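Local coordinates for protein FOKI restriction endonuclease (Planomicrobium okeanokoites, PDB 2FOK) that recognises a specific DNA sequence and, as a metal-dependent type IIS restriction endonuclease, cleaves the DNA at a distance from that site, at residues W10-G15 against S223-R228; A162-T167 against L351-I356; G172-K177 against S262-I267; V291-L296 against F374-R379. All blocks are in the same frame, centred on the assembly; numbering follows the deposited sequence.

Contact 1: residues W10-G15 against S223-R228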
# COMPACT_ATOMS: atom_id res chain seq x y z
N TRP A 10 1.22 -5.74 -9.29
CA TRP A 10 1.97 -4.90 -8.36
C TRP A 10 3.28 -5.55 -7.90
O TRP A 10 3.29 -6.65 -7.34
CB TRP A 10 1.10 -4.60 -7.14
CG TRP A 10 -0.27 -4.10 -7.49
CD1 TRP A 10 -1.42 -4.84 -7.62
CD2 TRP A 10 -0.65 -2.75 -7.75
NE1 TRP A 10 -2.47 -4.04 -7.95
CE2 TRP A 10 -2.03 -2.74 -8.04
CE3 TRP A 10 0.05 -1.53 -7.78
CZ2 TRP A 10 -2.73 -1.57 -8.36
CZ3 TRP A 10 -0.64 -0.36 -8.09
CH2 TRP A 10 -2.02 -0.39 -8.38
N VAL A 11 4.38 -4.84 -8.13
CA VAL A 11 5.70 -5.34 -7.75
C VAL A 11 6.33 -4.34 -6.78
O VAL A 11 6.25 -3.13 -6.99
CB VAL A 11 6.60 -5.53 -9.00
CG1 VAL A 11 7.47 -6.77 -8.82
CG2 VAL A 11 5.74 -5.68 -10.26
N GLN A 12 6.96 -4.84 -5.72
CA GLN A 12 7.56 -3.99 -4.69
C GLN A 12 9.09 -3.91 -4.66
O GLN A 12 9.65 -2.89 -4.25
CB GLN A 12 7.11 -4.47 -3.31
CG GLN A 12 5.86 -3.82 -2.75
CD GLN A 12 5.49 -4.39 -1.39
OE1 GLN A 12 4.46 -4.05 -0.81
NE2 GLN A 12 6.35 -5.28 -0.88
N ASN A 13 9.76 -4.97 -5.08
CA ASN A 13 11.21 -4.95 -5.01
C ASN A 13 11.95 -4.88 -6.34
O ASN A 13 11.53 -5.47 -7.33
CB ASN A 13 11.68 -6.15 -4.18
CG ASN A 13 11.41 -5.96 -2.70
OD1 ASN A 13 11.83 -4.96 -2.11
ND2 ASN A 13 10.71 -6.90 -2.09
N PRO A 14 13.07 -4.13 -6.36
CA PRO A 14 13.93 -3.91 -7.52
C PRO A 14 14.51 -5.13 -8.21
O PRO A 14 14.80 -6.15 -7.58
CB PRO A 14 15.02 -2.98 -6.99
CG PRO A 14 15.01 -3.19 -5.52
CD PRO A 14 13.58 -3.42 -5.18
N GLY A 15 14.66 -5.00 -9.53
CA GLY A 15 15.22 -6.05 -10.36
C GLY A 15 15.81 -5.40 -11.60
O GLY A 15 15.45 -4.27 -11.93
N SER A 223 1.88 1.56 -1.08
CA SER A 223 1.72 2.39 -2.28
C SER A 223 2.97 3.21 -2.56
O SER A 223 3.29 3.50 -3.72
CB SER A 223 0.52 3.32 -2.13
OG SER A 223 -0.68 2.71 -2.59
N ASP A 224 3.69 3.59 -1.50
CA ASP A 224 4.92 4.35 -1.65
C ASP A 224 5.96 3.46 -2.34
O ASP A 224 6.80 3.94 -3.09
CB ASP A 224 5.44 4.82 -0.28
CG ASP A 224 4.37 5.54 0.52
OD1 ASP A 224 3.55 6.25 -0.10
OD2 ASP A 224 4.34 5.41 1.76
N LYS A 225 5.89 2.15 -2.07
CA LYS A 225 6.77 1.12 -2.64
C LYS A 225 6.51 1.02 -4.14
O LYS A 225 7.43 1.09 -4.96
CB LYS A 225 6.44 -0.24 -2.00
CG LYS A 225 7.59 -0.91 -1.28
CD LYS A 225 7.37 -0.90 0.23
CE LYS A 225 6.85 -2.24 0.75
NZ LYS A 225 6.52 -2.15 2.19
N TYR A 226 5.24 0.82 -4.48
CA TYR A 226 4.79 0.72 -5.87
C TYR A 226 5.14 1.98 -6.66
O TYR A 226 5.62 1.88 -7.78
CB TYR A 226 3.28 0.48 -5.91
CG TYR A 226 2.85 -0.79 -5.21
CD1 TYR A 226 3.62 -1.93 -5.28
CD2 TYR A 226 1.66 -0.84 -4.48
CE1 TYR A 226 3.25 -3.10 -4.65
CE2 TYR A 226 1.27 -2.02 -3.84
CZ TYR A 226 2.07 -3.15 -3.93
OH TYR A 226 1.72 -4.34 -3.32
N ALA A 227 4.91 3.15 -6.07
CA ALA A 227 5.21 4.43 -6.73
C ALA A 227 6.69 4.61 -7.05
O ALA A 227 7.04 5.26 -8.03
CB ALA A 227 4.75 5.59 -5.87
N ARG A 228 7.54 4.07 -6.18
CA ARG A 228 8.98 4.18 -6.36
C ARG A 228 9.42 3.22 -7.46
O ARG A 228 10.25 3.56 -8.31
CB ARG A 228 9.70 3.84 -5.05
CG ARG A 228 11.13 3.31 -5.22
CD ARG A 228 11.80 2.98 -3.89
NE ARG A 228 11.16 1.88 -3.18
CZ ARG A 228 11.22 0.60 -3.56
NH1 ARG A 228 11.89 0.26 -4.64
NH2 ARG A 228 10.60 -0.33 -2.84
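W10 and Y226 form the tight part of this contact. W10 CB sits over one face of the tyrosine ring, 3.9 Å from the Y226 ring centroid and 26° off the ring normal, a CH-pi contact. The two ring systems meet obliquely, with their planes 43° apart, and W10 CE3 comes 3.7 Å from Y226 CD2. Y226 CG lies anti to its carbonyl carbon (chi1 -60°), which sends the ring from the helix to the loop. V11 O lies at the ring's edge, 3.4 Å from Y226 CD1, while Q12 CG comes obliquely to within 3.3 Å of Y226 CE1. The indole N-H is used by M295 O. The packing joins the loop before helix 17-24, in recognition subdomain 1, to helix 222-236 of subdomain 2; both families belong to the helix-turn-helix clan. Toward solvent the contact becomes more polar. The extended Q12 side chain crosses the bent K225 chain, with Q12 CD 3.3 Å from K225 CE. Farther along, R228 NH2 donates to Q12 O (3.1 Å), nearly in line with the carbonyl bond but tilted from the guanidinium plane. E220 pairs with R228 NE, and exposed P14 packs loosely, its CD only 4.1 Å from R228 NH1.

Contact 2: residues A162-T167 against L351-I356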
# COMPACT_ATOMS: atom_id res chain seq x y z
N ALA A 162 1.13 2.71 -14.16
CA ALA A 162 2.12 3.57 -14.82
C ALA A 162 1.37 4.76 -15.40
O ALA A 162 1.80 5.90 -15.28
CB ALA A 162 2.83 2.80 -15.93
N ILE A 163 0.23 4.49 -16.03
CA ILE A 163 -0.57 5.57 -16.59
C ILE A 163 -1.01 6.49 -15.46
O ILE A 163 -1.06 7.71 -15.62
CB ILE A 163 -1.80 5.04 -17.35
CG1 ILE A 163 -1.34 4.26 -18.59
CG2 ILE A 163 -2.71 6.20 -17.76
CD1 ILE A 163 -0.28 4.97 -19.41
N ARG A 164 -1.33 5.91 -14.30
CA ARG A 164 -1.75 6.69 -13.14
C ARG A 164 -0.60 7.54 -12.62
O ARG A 164 -0.81 8.68 -12.24
CB ARG A 164 -2.24 5.79 -12.01
CG ARG A 164 -2.62 6.56 -10.76
CD ARG A 164 -3.61 7.69 -11.10
NE ARG A 164 -4.29 8.21 -9.91
CZ ARG A 164 -5.25 9.13 -9.94
NH1 ARG A 164 -5.65 9.65 -11.09
NH2 ARG A 164 -5.81 9.55 -8.81
N ILE A 165 0.60 6.98 -12.58
CA ILE A 165 1.73 7.77 -12.11
C ILE A 165 1.93 8.96 -13.07
O ILE A 165 2.24 10.07 -12.63
CB ILE A 165 3.04 6.92 -12.04
CG1 ILE A 165 2.91 5.85 -10.95
CG2 ILE A 165 4.23 7.81 -11.71
CD1 ILE A 165 3.09 6.36 -9.51
N LEU A 166 1.75 8.72 -14.37
CA LEU A 166 1.91 9.77 -15.39
C LEU A 166 0.85 10.86 -15.28
O LEU A 166 1.12 12.02 -15.57
CB LEU A 166 1.85 9.16 -16.79
CG LEU A 166 3.01 8.29 -17.25
CD1 LEU A 166 2.87 8.08 -18.76
CD2 LEU A 166 4.36 8.93 -16.91
N THR A 167 -0.35 10.48 -14.89
CA THR A 167 -1.44 11.43 -14.74
C THR A 167 -1.18 12.36 -13.56
O THR A 167 -1.51 13.54 -13.60
CB THR A 167 -2.79 10.71 -14.52
OG1 THR A 167 -3.06 9.85 -15.63
CG2 THR A 167 -3.93 11.72 -14.39
N LEU A 351 -10.48 2.35 -8.57
CA LEU A 351 -10.31 2.02 -9.99
C LEU A 351 -9.62 3.21 -10.65
O LEU A 351 -8.64 3.06 -11.39
CB LEU A 351 -11.67 1.75 -10.64
CG LEU A 351 -12.28 0.40 -10.23
CD1 LEU A 351 -13.69 0.29 -10.75
CD2 LEU A 351 -11.42 -0.73 -10.78
N ILE A 352 -10.14 4.40 -10.37
CA ILE A 352 -9.58 5.63 -10.89
C ILE A 352 -8.13 5.74 -10.43
O ILE A 352 -7.23 6.02 -11.22
CB ILE A 352 -10.42 6.85 -10.37
CG1 ILE A 352 -11.83 6.79 -10.97
CG2 ILE A 352 -9.73 8.17 -10.73
CD1 ILE A 352 -12.78 7.87 -10.47
N ASN A 353 -7.90 5.47 -9.14
CA ASN A 353 -6.57 5.55 -8.54
C ASN A 353 -5.55 4.52 -9.03
O ASN A 353 -4.37 4.57 -8.65
CB ASN A 353 -6.69 5.45 -7.02
CG ASN A 353 -6.94 6.80 -6.36
OD1 ASN A 353 -7.09 7.83 -7.03
ND2 ASN A 353 -6.96 6.81 -5.03
N THR A 354 -5.97 3.58 -9.87
CA THR A 354 -5.01 2.61 -10.38
C THR A 354 -4.70 2.78 -11.86
O THR A 354 -3.91 2.04 -12.43
CB THR A 354 -5.47 1.15 -10.05
OG1 THR A 354 -4.85 0.22 -10.96
CG2 THR A 354 -6.95 1.02 -10.13
N GLY A 355 -5.33 3.78 -12.50
CA GLY A 355 -5.04 4.03 -13.91
C GLY A 355 -6.17 4.02 -14.92
O GLY A 355 -5.94 4.30 -16.10
N ILE A 356 -7.38 3.70 -14.49
CA ILE A 356 -8.53 3.64 -15.38
C ILE A 356 -9.29 4.98 -15.33
O ILE A 356 -9.49 5.54 -14.26
CB ILE A 356 -9.48 2.48 -14.97
CG1 ILE A 356 -8.69 1.16 -14.96
CG2 ILE A 356 -10.66 2.38 -15.94
CD1 ILE A 356 -8.78 0.40 -13.65
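R164 reaches from helix 160-169 across the turn made by I352, N353, T354 and G355, and the polar approaches come at the end of its side chain. With CG opposite the backbone N (chi1 177°) and a bend at chi2 (52°), the arginine runs past the turn. Its NH2 comes 2.8 Å from N353 OD1, the guanidinium and amide planes being 37° apart. I352 O and N353 CA lie over one face of the guanidinium, with I352 O 3.9 Å from R164 NE and displaced toward the rim of the group. That NE is itself bonded to N183 O, which helps fix the rotation of the group.

Carbon atoms of the side chains pack on the backbone of the turn: R164 CG lies 3.4 Å from N353 O and R164 CB lies 3.7 Å from G355 N, while I163 CG2 is 4.1 Å from G355 O. The closest CA pair, R164 and G355, is separated by 4.3 Å; the lack of a side chain at G355 lets the backbones come this close, and its positive phi also suits glycine.

Backbone bonds define the turn. G355 N bonds to I352 O (3.2 Å), and a weak bond runs from I356 N to L351 O. The result is a type I turn from I352 to G355 and a Schellman motif closing the C-terminal end of the D3-domain helix that begins at 341, seated against a helix of recognition subdomain 2.

Contact 3: residues G172-K177 against S262-I267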
# COMPACT_ATOMS: atom_id res chain seq x y z
N GLY A 172 3.53 18.97 -14.43
CA GLY A 172 4.91 19.38 -14.22
C GLY A 172 5.31 19.34 -12.76
O GLY A 172 6.40 19.80 -12.41
N GLN A 173 4.43 18.81 -11.92
CA GLN A 173 4.68 18.71 -10.48
C GLN A 173 5.93 17.87 -10.20
O GLN A 173 6.31 17.00 -11.00
CB GLN A 173 3.48 18.05 -9.77
CG GLN A 173 2.10 18.65 -10.09
CD GLN A 173 1.37 17.87 -11.17
OE1 GLN A 173 1.99 17.34 -12.09
NE2 GLN A 173 0.05 17.80 -11.07
N HIS A 174 6.56 18.13 -9.06
CA HIS A 174 7.74 17.38 -8.62
C HIS A 174 7.30 16.66 -7.35
O HIS A 174 7.19 17.28 -6.29
CB HIS A 174 8.88 18.33 -8.29
CG HIS A 174 10.18 17.65 -7.98
ND1 HIS A 174 10.40 16.32 -8.29
CD2 HIS A 174 11.32 18.10 -7.42
CE1 HIS A 174 11.63 15.99 -7.92
NE2 HIS A 174 12.21 17.06 -7.39
N LEU A 175 7.07 15.36 -7.43
CA LEU A 175 6.59 14.65 -6.25
C LEU A 175 7.40 13.45 -5.77
O LEU A 175 8.11 12.79 -6.54
CB LEU A 175 5.14 14.22 -6.49
CG LEU A 175 4.24 15.21 -7.24
CD1 LEU A 175 2.91 14.55 -7.56
CD2 LEU A 175 4.01 16.45 -6.37
N THR A 176 7.28 13.19 -4.46
CA THR A 176 7.96 12.08 -3.81
C THR A 176 7.04 10.87 -3.93
O THR A 176 5.86 11.02 -4.28
CB THR A 176 8.19 12.34 -2.30
OG1 THR A 176 6.95 12.64 -1.65
CG2 THR A 176 9.15 13.49 -2.10
N LYS A 177 7.58 9.70 -3.64
CA LYS A 177 6.85 8.44 -3.70
C LYS A 177 5.63 8.47 -2.78
O LYS A 177 4.64 7.77 -3.01
CB LYS A 177 7.77 7.31 -3.27
CG LYS A 177 8.39 7.52 -1.90
CD LYS A 177 9.12 6.28 -1.41
CE LYS A 177 10.53 6.62 -0.93
NZ LYS A 177 11.11 5.55 -0.07
N SER A 262 15.23 11.50 -2.19
CA SER A 262 15.76 11.12 -3.49
C SER A 262 14.76 10.42 -4.40
O SER A 262 14.92 10.41 -5.62
CB SER A 262 16.99 10.25 -3.30
OG SER A 262 17.46 10.33 -1.97
N HIS A 263 13.73 9.82 -3.81
CA HIS A 263 12.71 9.13 -4.58
C HIS A 263 11.61 10.10 -4.96
O HIS A 263 10.49 10.02 -4.47
CB HIS A 263 12.14 7.96 -3.78
CG HIS A 263 13.12 6.85 -3.55
ND1 HIS A 263 13.08 6.04 -2.43
CD2 HIS A 263 14.17 6.42 -4.29
CE1 HIS A 263 14.07 5.17 -2.49
NE2 HIS A 263 14.75 5.38 -3.61
N ALA A 264 11.97 11.04 -5.83
CA ALA A 264 11.03 12.04 -6.32
C ALA A 264 11.11 11.97 -7.83
O ALA A 264 12.14 11.60 -8.37
CB ALA A 264 11.43 13.41 -5.83
N PHE A 265 10.03 12.32 -8.51
CA PHE A 265 10.00 12.25 -9.97
C PHE A 265 9.28 13.45 -10.59
O PHE A 265 8.57 14.18 -9.90
CB PHE A 265 9.31 10.95 -10.42
CG PHE A 265 9.75 9.72 -9.65
CD1 PHE A 265 9.32 9.50 -8.35
CD2 PHE A 265 10.64 8.82 -10.22
CE1 PHE A 265 9.77 8.40 -7.63
CE2 PHE A 265 11.09 7.72 -9.51
CZ PHE A 265 10.66 7.50 -8.21
N LYS A 266 9.48 13.63 -11.89
CA LYS A 266 8.86 14.72 -12.65
C LYS A 266 8.73 14.31 -14.12
O LYS A 266 9.70 13.87 -14.73
CB LYS A 266 9.72 15.98 -12.54
CG LYS A 266 9.05 17.24 -13.05
CD LYS A 266 9.99 18.43 -12.90
CE LYS A 266 9.23 19.73 -12.69
NZ LYS A 266 9.55 20.35 -11.37
N ILE A 267 7.54 14.47 -14.69
CA ILE A 267 7.31 14.08 -16.08
C ILE A 267 8.25 14.74 -17.09
O ILE A 267 8.90 15.74 -16.78
CB ILE A 267 5.85 14.38 -16.49
CG1 ILE A 267 5.39 13.34 -17.52
CG2 ILE A 267 5.72 15.79 -17.04
CD1 ILE A 267 3.90 13.06 -17.47
O HOH W 1 5.95 16.35 -13.56
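L175 and F265 form an antiparallel hydrogen-bonded pair in a three-stranded sheet, where the short edge strand 175-176 lies along the central strand 258-267. F265 N donates to L175 O (2.8 Å), and L175 N returns a bond to F265 O (3.1 Å). The next pair, T176 with A264, is non-hydrogen-bonded, its CA atoms 4.0 Å apart and its side chains on the sheet face opposite to L175 and F265. H174 adds a side-chain bond. A chi1 of -174° turns its imidazole toward F265 O, to which ND1 donates almost straight (3.2 Å, 170°); the acceptor lies in the imidazole plane, but the donor stands well above the carbonyl plane. Two N-H groups thus grip F265 O. Cutting H174 back to an alanine is likely to leave F265 O with one donor fewer and open a gap beside A264 CB, now 3.3 Å from H174 CE1. The order helix 160-169, strand 175-176, further helices and then hairpin 240-248/258-267 is consistent with a winged-helix fold, in keeping with the helix-turn-helix clan of this subdomain. T176 is at the N-cap of helix 177-181, its OG1 bonded to E197 and only weakly to D179 N, and K177 N bonds weakly to H263 O. K177 CE lies at the edge of the H263 ring, while its ammonium pairs with E220. At the other end, a water bridges Q173 O and I267 N, 2.7 Å from each.

Contact 4: residues V291-L296 against F374-R379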
# COMPACT_ATOMS: atom_id res chain seq x y z
N VAL A 291 -6.29 -5.43 -17.33
CA VAL A 291 -6.76 -5.43 -15.94
C VAL A 291 -7.15 -6.86 -15.60
O VAL A 291 -7.82 -7.53 -16.38
CB VAL A 291 -8.02 -4.53 -15.75
CG1 VAL A 291 -8.60 -4.73 -14.35
CG2 VAL A 291 -7.67 -3.06 -15.99
N TYR A 292 -6.73 -7.33 -14.43
CA TYR A 292 -7.05 -8.69 -14.03
C TYR A 292 -7.56 -8.70 -12.59
O TYR A 292 -7.12 -7.91 -11.76
CB TYR A 292 -5.82 -9.60 -14.16
CG TYR A 292 -4.52 -8.84 -14.30
CD1 TYR A 292 -4.10 -8.39 -15.55
CD2 TYR A 292 -3.78 -8.49 -13.18
CE1 TYR A 292 -2.96 -7.59 -15.68
CE2 TYR A 292 -2.64 -7.69 -13.29
CZ TYR A 292 -2.24 -7.24 -14.54
OH TYR A 292 -1.13 -6.43 -14.66
N TRP A 293 -8.50 -9.59 -12.34
CA TRP A 293 -9.14 -9.81 -11.05
C TRP A 293 -8.13 -9.82 -9.90
O TRP A 293 -8.44 -9.36 -8.80
CB TRP A 293 -9.87 -11.15 -11.12
CG TRP A 293 -10.68 -11.52 -9.93
CD1 TRP A 293 -11.93 -11.07 -9.62
CD2 TRP A 293 -10.34 -12.49 -8.93
NE1 TRP A 293 -12.40 -11.70 -8.49
CE2 TRP A 293 -11.44 -12.58 -8.05
CE3 TRP A 293 -9.21 -13.29 -8.70
CZ2 TRP A 293 -11.45 -13.44 -6.95
CZ3 TRP A 293 -9.22 -14.15 -7.60
CH2 TRP A 293 -10.33 -14.22 -6.74
N GLU A 294 -6.94 -10.35 -10.15
CA GLU A 294 -5.89 -10.45 -9.13
C GLU A 294 -5.19 -9.14 -8.80
O GLU A 294 -4.32 -9.11 -7.93
CB GLU A 294 -4.82 -11.46 -9.57
CG GLU A 294 -5.23 -12.90 -9.43
CD GLU A 294 -5.89 -13.43 -10.69
OE1 GLU A 294 -6.29 -12.62 -11.55
OE2 GLU A 294 -6.01 -14.67 -10.80
N MET A 295 -5.55 -8.06 -9.47
CA MET A 295 -4.91 -6.79 -9.19
C MET A 295 -5.81 -5.82 -8.44
O MET A 295 -5.36 -4.77 -7.98
CB MET A 295 -4.41 -6.14 -10.50
CG MET A 295 -5.48 -5.45 -11.35
SD MET A 295 -4.74 -4.23 -12.50
CE MET A 295 -5.68 -2.76 -12.10
N LEU A 296 -7.08 -6.19 -8.30
CA LEU A 296 -8.06 -5.34 -7.64
C LEU A 296 -8.04 -5.39 -6.11
O LEU A 296 -8.89 -4.79 -5.47
CB LEU A 296 -9.46 -5.67 -8.18
CG LEU A 296 -9.57 -5.84 -9.71
CD1 LEU A 296 -11.00 -6.19 -10.12
CD2 LEU A 296 -9.15 -4.55 -10.39
N PHE A 374 -11.03 -9.46 -19.21
CA PHE A 374 -10.38 -10.19 -18.13
C PHE A 374 -11.40 -11.17 -17.55
O PHE A 374 -12.60 -10.92 -17.60
CB PHE A 374 -9.93 -9.23 -17.03
CG PHE A 374 -11.02 -8.37 -16.47
CD1 PHE A 374 -11.49 -7.27 -17.18
CD2 PHE A 374 -11.58 -8.65 -15.23
CE1 PHE A 374 -12.49 -6.45 -16.66
CE2 PHE A 374 -12.58 -7.84 -14.70
CZ PHE A 374 -13.03 -6.74 -15.41
N VAL A 375 -10.93 -12.28 -17.01
CA VAL A 375 -11.85 -13.26 -16.45
C VAL A 375 -12.00 -13.21 -14.94
O VAL A 375 -11.02 -13.05 -14.21
CB VAL A 375 -11.42 -14.69 -16.84
CG1 VAL A 375 -10.22 -15.13 -16.01
CG2 VAL A 375 -12.58 -15.64 -16.64
N ILE A 376 -13.24 -13.30 -14.48
CA ILE A 376 -13.53 -13.34 -13.05
C ILE A 376 -13.60 -14.85 -12.84
O ILE A 376 -14.53 -15.50 -13.30
CB ILE A 376 -14.92 -12.75 -12.69
CG1 ILE A 376 -14.95 -11.24 -12.97
CG2 ILE A 376 -15.20 -12.97 -11.22
CD1 ILE A 376 -16.21 -10.56 -12.48
N PRO A 377 -12.61 -15.42 -12.14
CA PRO A 377 -12.56 -16.87 -11.88
C PRO A 377 -13.63 -17.39 -10.92
O PRO A 377 -14.06 -16.68 -10.02
CB PRO A 377 -11.15 -17.08 -11.34
CG PRO A 377 -10.83 -15.78 -10.67
CD PRO A 377 -11.46 -14.72 -11.54
N ASN A 378 -14.03 -18.64 -11.11
CA ASN A 378 -15.04 -19.24 -10.26
C ASN A 378 -16.26 -18.33 -10.19
O ASN A 378 -16.55 -17.75 -9.15
CB ASN A 378 -14.51 -19.48 -8.84
CG ASN A 378 -13.04 -19.86 -8.82
OD1 ASN A 378 -12.46 -20.19 -9.85
ND2 ASN A 378 -12.43 -19.82 -7.64
N ARG A 379 -16.95 -18.20 -11.32
CA ARG A 379 -18.13 -17.36 -11.40
C ARG A 379 -19.25 -18.05 -12.18
O ARG A 379 -19.83 -19.00 -11.62
CB ARG A 379 -17.77 -16.02 -12.06
CG ARG A 379 -17.71 -16.05 -13.58
CD ARG A 379 -18.80 -15.16 -14.17
NE ARG A 379 -18.26 -13.94 -14.78
CZ ARG A 379 -18.92 -12.79 -14.86
NH1 ARG A 379 -20.15 -12.68 -14.37
NH2 ARG A 379 -18.34 -11.74 -15.43
O HOH W 2 -8.76 -11.87 -14.57
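One face of the W293 indole is covered by P377: CG of the proline stands 3.8 Å from the centroid of the six-membered ring and 19° off its normal, a CH-pi contact. P377 CG is 3.6 Å from W293 CE3, and P377 CD is 3.6 Å from W293 CD2, so the pyrrolidine lies over the CD2 end of the fused bond. I376 CG2 approaches obliquely, 4.1 Å from W293 CD1, and the carboxylate carbon of E294 lies at the indole edge, in its plane. Outside the two segments, R307 makes a cation-pi contact with the indole and T308 OG1 bonds to NE1. The first torsion of W293 (chi1 -175°) carries the ring to I376 and P377.

W293 N lies obliquely beside the F374 ring, and L314 of helix 303-319 packs against both F374 and V291. A single water links the backbones, accepting from W293 N (3.2 Å) and donating to V375 O (2.6 Å). Were W293 an alanine, P377 CG and I376 CG2 would probably lose the ring surface they pack on, T308 OG1 its indole N-H and R307 its cation-pi mate.

The contact joins the loop before helix 303-319 to the loop after strand 364-367, from which the chain goes on to the cleavage domain. The chemistry is consistent with two loops held to each other mainly by ring packing and a water bridge, with helix 303-319 as common support.

Overall arrangement
From the N terminus, contact 1 closes the longest of the four loops, bringing 10-15 back against helix 222-236 and so joining recognition subdomains 1 and 2. Contact 2 opens inside that loop, at helix 160-169, but closes far beyond it at 351-356 in the D3 domain; the two therefore cross. Contact 3 starts inside both loops and lies nested in that of contact 2, yet it also crosses contact 1. Contact 4 begins after contacts 1 and 3 have closed and crosses contact 2, tying the loops on either side of the D3 helices. W10 is a meeting point, packing on T354 and probably hydrogen-bonding to M295 O, whereas contacts 3 and 4 stay about 17 Å apart at their nearest atoms.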